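Local structure of A151R (African swine fever virus Georgia 2007/1, 7CMA) at residues H23-G28 and N48-F53; I31-L34 and V40-I43. The protein is a zinc-binding, non-structural protein of the virus whose precise biochemical role is not settled. One frame throughout, in Å; residues are numbered along the deposited sequence.

Contact 1 of 2, residues H23-G28 and N48-F53; sequences HELENG and NTYKYF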
loop_
_atom_site.group_PDB
_atom_site.type_symbol
_atom_site.label_atom_id
_atom_site.label_comp_id
_atom_site.label_asym_id
_atom_site.label_seq_id
_atom_site.Cartn_x
_atom_site.Cartn_y
_atom_site.Cartn_z
ATOM N N HIS A 23 7.971 -6.589 -17.612
ATOM C CA HIS A 23 7.742 -8.058 -17.556
ATOM C C HIS A 23 6.728 -8.451 -18.635
ATOM O O HIS A 23 7.002 -9.416 -19.366
ATOM C CB HIS A 23 7.301 -8.480 -16.150
ATOM C CG HIS A 23 8.403 -8.432 -15.140
ATOM N ND1 HIS A 23 9.713 -8.755 -15.459
ATOM C CD2 HIS A 23 8.409 -8.073 -13.838
ATOM C CE1 HIS A 23 10.474 -8.591 -14.396
ATOM N NE2 HIS A 23 9.700 -8.178 -13.388
ATOM N N GLU A 24 5.673 -7.648 -18.807
ATOM C CA GLU A 24 4.606 -7.893 -19.814
ATOM C C GLU A 24 5.218 -7.846 -21.219
ATOM O O GLU A 24 4.965 -8.788 -21.999
ATOM C CB GLU A 24 3.470 -6.879 -19.651
ATOM C CG GLU A 24 2.486 -7.245 -18.552
ATOM C CD GLU A 24 1.710 -8.529 -18.800
ATOM O OE1 GLU A 24 1.589 -8.924 -19.969
ATOM O OE2 GLU A 24 1.244 -9.133 -17.823
ATOM N N LEU A 25 6.107 -6.879 -21.471
ATOM C CA LEU A 25 6.802 -6.725 -22.777
ATOM C C LEU A 25 7.759 -7.907 -23.002
ATOM O O LEU A 25 7.844 -8.382 -24.154
ATOM C CB LEU A 25 7.554 -5.391 -22.804
ATOM C CG LEU A 25 6.998 -4.341 -23.764
ATOM C CD1 LEU A 25 8.032 -3.265 -24.045
ATOM C CD2 LEU A 25 6.531 -4.978 -25.062
ATOM N N GLU A 26 8.447 -8.360 -21.946
ATOM C CA GLU A 26 9.463 -9.445 -22.038
ATOM C C GLU A 26 8.762 -10.798 -22.215
ATOM O O GLU A 26 9.406 -11.726 -22.729
ATOM C CB GLU A 26 10.362 -9.460 -20.798
ATOM C CG GLU A 26 11.630 -8.635 -20.955
ATOM C CD GLU A 26 12.573 -9.104 -22.051
ATOM O OE1 GLU A 26 12.771 -10.329 -22.178
ATOM O OE2 GLU A 26 13.112 -8.242 -22.772
ATOM N N ASN A 27 7.484 -10.887 -21.834
ATOM C CA ASN A 27 6.703 -12.154 -21.885
ATOM C C ASN A 27 5.944 -12.229 -23.214
ATOM O O ASN A 27 6.201 -13.173 -23.985
ATOM C CB ASN A 27 5.755 -12.284 -20.690
ATOM C CG ASN A 27 6.487 -12.513 -19.386
ATOM O OD1 ASN A 27 7.677 -12.829 -19.384
ATOM N ND2 ASN A 27 5.798 -12.325 -18.274
ATOM N N GLY A 28 5.048 -11.270 -23.466
ATOM C CA GLY A 28 4.094 -11.310 -24.591
ATOM C C GLY A 28 4.679 -10.699 -25.851
ATOM O O GLY A 28 4.123 -10.958 -26.940
ATOM N N ASN A 48 14.470 -8.796 -34.438
ATOM C CA ASN A 48 15.453 -8.666 -33.331
ATOM C C ASN A 48 15.324 -7.278 -32.688
ATOM O O ASN A 48 16.160 -6.960 -31.817
ATOM C CB ASN A 48 16.884 -8.936 -33.811
ATOM C CG ASN A 48 17.160 -8.377 -35.189
ATOM O OD1 ASN A 48 16.991 -7.182 -35.425
ATOM N ND2 ASN A 48 17.605 -9.230 -36.099
ATOM N N THR A 49 14.270 -6.525 -33.032
ATOM C CA THR A 49 14.029 -5.157 -32.492
ATOM C C THR A 49 12.539 -4.951 -32.202
ATOM O O THR A 49 11.699 -5.581 -32.880
ATOM C CB THR A 49 14.533 -4.066 -33.447
ATOM O OG1 THR A 49 13.736 -4.100 -34.631
ATOM C CG2 THR A 49 15.996 -4.224 -33.805
ATOM N N TYR A 50 12.240 -3.969 -31.352
ATOM C CA TYR A 50 10.873 -3.447 -31.124
ATOM C C TYR A 50 10.539 -2.441 -32.223
ATOM O O TYR A 50 11.441 -1.695 -32.652
ATOM C CB TYR A 50 10.767 -2.817 -29.735
ATOM C CG TYR A 50 10.682 -3.804 -28.599
ATOM C CD1 TYR A 50 9.476 -4.388 -28.254
ATOM C CD2 TYR A 50 11.800 -4.140 -27.853
ATOM C CE1 TYR A 50 9.382 -5.287 -27.206
ATOM C CE2 TYR A 50 11.721 -5.030 -26.796
ATOM C CZ TYR A 50 10.504 -5.590 -26.457
ATOM O OH TYR A 50 10.408 -6.442 -25.396
ATOM N N LYS A 51 9.309 -2.512 -32.738
ATOM C CA LYS A 51 8.760 -1.560 -33.738
ATOM C C LYS A 51 7.596 -0.793 -33.110
ATOM O O LYS A 51 6.770 -1.427 -32.416
ATOM C CB LYS A 51 8.313 -2.309 -34.997
ATOM C CG LYS A 51 9.396 -2.489 -36.050
ATOM C CD LYS A 51 10.257 -3.712 -35.837
ATOM C CE LYS A 51 11.052 -4.091 -37.068
ATOM N NZ LYS A 51 12.159 -5.019 -36.736
ATOM N N TYR A 52 7.571 0.525 -33.316
ATOM C CA TYR A 52 6.532 1.447 -32.785
ATOM C C TYR A 52 5.622 1.885 -33.935
ATOM O O TYR A 52 6.075 2.681 -34.782
ATOM C CB TYR A 52 7.190 2.643 -32.092
ATOM C CG TYR A 52 6.233 3.688 -31.576
ATOM C CD1 TYR A 52 5.202 3.349 -30.713
ATOM C CD2 TYR A 52 6.407 5.029 -31.879
ATOM C CE1 TYR A 52 4.337 4.307 -30.210
ATOM C CE2 TYR A 52 5.550 6.000 -31.384
ATOM C CZ TYR A 52 4.510 5.637 -30.546
ATOM O OH TYR A 52 3.674 6.585 -30.032
ATOM N N PHE A 53 4.454 1.239 -34.045
ATOM C CA PHE A 53 3.379 1.558 -35.024
ATOM C C PHE A 53 2.440 2.603 -34.418
ATOM O O PHE A 53 1.887 2.357 -33.327
ATOM C CB PHE A 53 2.591 0.300 -35.400
ATOM C CG PHE A 53 3.431 -0.892 -35.780
ATOM C CD1 PHE A 53 3.941 -1.022 -37.065
ATOM C CD2 PHE A 53 3.650 -1.921 -34.878
ATOM C CE1 PHE A 53 4.695 -2.132 -37.418
ATOM C CE2 PHE A 53 4.423 -3.019 -35.229
ATOM C CZ PHE A 53 4.960 -3.112 -36.490
#
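Leu-25 and Tyr-50 reach for each other from opposite directions, one from the last turns of helix 3-28, the other from strand 49-55, and show how an aromatic side chain can bridge a helix end and a sheet. Followed outward, Leu-25 first brings its CB to 4.0 Å from Tyr-50 OH. At CG the chain forks, and both branches meet the same corner of the ring: CD1 lies 4.0 Å from Tyr-50 CE1, and CD2 comes closer, 3.6 Å from Tyr-50 CE1, approaching the ring obliquely. Tyr-50 sets CG anti to its own carbonyl carbon (chi1 -76°), which carries the ring out from the strand to the helix. Its hydroxyl ends near the backbone, with OH 3.4 Å from Leu-25 O, a weak hydrogen bond at best. The stronger partner of OH is Ser-72 OG, which also bonds Glu-26 OE2. Glu-26 starts out away from the strand but bends at chi2 (-62°), which brings its carboxylate back toward the tyrosine; the carboxylate and ring planes are 73° apart. Ser-72 thereby joins the two side chains, whose own atoms, Glu-26 OE2 and Tyr-50 OH, stay 4.2 Å apart. Ile-75 of helix 72-84 touches both Leu-25 and Tyr-50, and Tyr-45 meets the tyrosine ring edge-to-face. Small but largely buried, this is helix-on-sheet packing in an alpha+beta unit, with helices 3-28 and 72-84 meeting over one face of an antiparallel sheet.

Contact 2 of 2, residues I31-L34 and V40-I43; sequences ILLL and VSEI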
loop_
_atom_site.group_PDB
_atom_site.type_symbol
_atom_site.label_atom_id
_atom_site.label_comp_id
_atom_site.label_asym_id
_atom_site.label_seq_id
_atom_site.Cartn_x
_atom_site.Cartn_y
_atom_site.Cartn_z
ATOM N N ILE A 31 2.352 -4.791 -27.005
ATOM C CA ILE A 31 1.550 -3.884 -26.134
ATOM C C ILE A 31 0.815 -2.889 -27.034
ATOM O O ILE A 31 1.472 -2.268 -27.903
ATOM C CB ILE A 31 2.445 -3.170 -25.105
ATOM C CG1 ILE A 31 3.007 -4.149 -24.066
ATOM C CG2 ILE A 31 1.698 -2.017 -24.453
ATOM C CD1 ILE A 31 3.342 -3.511 -22.734
ATOM N N LEU A 32 -0.503 -2.793 -26.860
ATOM C CA LEU A 32 -1.360 -1.770 -27.507
ATOM C C LEU A 32 -1.541 -0.585 -26.552
ATOM O O LEU A 32 -1.787 -0.817 -25.352
ATOM C CB LEU A 32 -2.702 -2.413 -27.872
ATOM C CG LEU A 32 -2.635 -3.505 -28.939
ATOM C CD1 LEU A 32 -4.000 -4.151 -29.147
ATOM C CD2 LEU A 32 -2.102 -2.951 -30.251
ATOM N N LEU A 33 -1.351 0.632 -27.058
ATOM C CA LEU A 33 -1.587 1.891 -26.307
ATOM C C LEU A 33 -2.960 2.453 -26.691
ATOM O O LEU A 33 -3.235 2.567 -27.904
ATOM C CB LEU A 33 -0.461 2.876 -26.635
ATOM C CG LEU A 33 0.889 2.578 -25.978
ATOM C CD1 LEU A 33 1.613 1.451 -26.698
ATOM C CD2 LEU A 33 1.761 3.824 -25.942
ATOM N N LEU A 34 -3.835 2.659 -25.701
ATOM C CA LEU A 34 -5.228 3.124 -25.929
ATOM C C LEU A 34 -5.442 4.475 -25.229
ATOM O O LEU A 34 -5.017 4.617 -24.060
ATOM C CB LEU A 34 -6.202 2.056 -25.420
ATOM C CG LEU A 34 -6.235 0.759 -26.229
ATOM C CD1 LEU A 34 -5.350 -0.301 -25.589
ATOM C CD2 LEU A 34 -7.662 0.242 -26.381
ATOM N N VAL A 40 -4.143 3.782 -30.355
ATOM C CA VAL A 40 -3.459 4.943 -30.996
ATOM C C VAL A 40 -2.040 4.525 -31.386
ATOM O O VAL A 40 -1.499 5.122 -32.332
ATOM C CB VAL A 40 -3.465 6.197 -30.098
ATOM C CG1 VAL A 40 -4.866 6.771 -29.947
ATOM C CG2 VAL A 40 -2.842 5.939 -28.731
ATOM N N SER A 41 -1.517 3.460 -30.770
ATOM C CA SER A 41 -0.138 2.981 -31.040
ATOM C C SER A 41 -0.004 1.492 -30.703
ATOM O O SER A 41 -0.901 0.936 -30.021
ATOM C CB SER A 41 0.884 3.805 -30.295
ATOM O OG SER A 41 0.267 4.602 -29.303
ATOM N N GLU A 42 1.134 0.908 -31.086
ATOM C CA GLU A 42 1.480 -0.518 -30.862
ATOM C C GLU A 42 3.004 -0.643 -30.782
ATOM O O GLU A 42 3.690 -0.055 -31.637
ATOM C CB GLU A 42 0.922 -1.390 -31.992
ATOM C CG GLU A 42 1.261 -2.868 -31.846
ATOM C CD GLU A 42 0.750 -3.766 -32.963
ATOM O OE1 GLU A 42 -0.079 -3.300 -33.757
ATOM O OE2 GLU A 42 1.202 -4.929 -33.045
ATOM N N ILE A 43 3.504 -1.296 -29.738
ATOM C CA ILE A 43 4.934 -1.688 -29.636
ATOM C C ILE A 43 5.018 -3.212 -29.624
ATOM O O ILE A 43 4.326 -3.837 -28.795
ATOM C CB ILE A 43 5.595 -1.048 -28.400
ATOM C CG1 ILE A 43 5.665 0.474 -28.548
ATOM C CG2 ILE A 43 6.967 -1.652 -28.150
ATOM C CD1 ILE A 43 5.458 1.232 -27.261
#
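Leu-33 faces both Val-40 and Ser-41 in a classic beta bulge, set in the antiparallel hairpin of strands 30-35 and 38-46. Leu-33 O receives Val-40 N at 2.9 Å and nearly straight (172° at the hydrogen), while its bond from Ser-41 N is weak. Beyond the bulge the ladder is regular, and Ile-31 and Ile-43 exchange a pair of backbone bonds. Side chains alternate between the faces. On one, Leu-32 and Glu-42 run side by side: the glutamate is fully extended, with CG anti to its backbone N (chi1 179°), and its CG rests 3.7 Å from Leu-32 CD2. Its carboxylate finds its partner in Ser-44, through OE2. On the other face, Leu-33 sends CD1 to 3.9 Å from Ile-43 CD1, beneath helix 72-84, where Trp-82 touches the leucine and Ile-75 and Ile-79 touch the isoleucine. Val-40 lays its CG2 3.5 Å from Leu-33 O, beside the bulge. Among the side-chain contacts of Leu-33 across the hairpin the closest is with Ser-41: with OG almost eclipsing the backbone N (chi1 14°), its hydroxyl oxygen is pressed 3.3 Å from Leu-33 CB.

Both contacts reach the five-stranded antiparallel sheet, contact 1 from helix 3-28 and contact 2 from within it, their centres about 11 Å apart. Along the chain contact 2 is nested within contact 1: helix 3-28 leads into strand 30-35, the hairpin returns along strand 38-46, and strand 49-55 follows. The second and third of these strands are neighbours, so the contacts touch directly: Phe-53 O lies 2.8 Å from Glu-42 N, a probable hydrogen bond, and Tyr-52 CE1 packs 3.5 Å from Ser-41 CB. Helix 72-84 packs against both. Both lie in the N-terminal helix-and-sheet unit, whereas all four zinc ligands, His-109, Cys-116, Cys-139 and Cys-142, come later in the sequence.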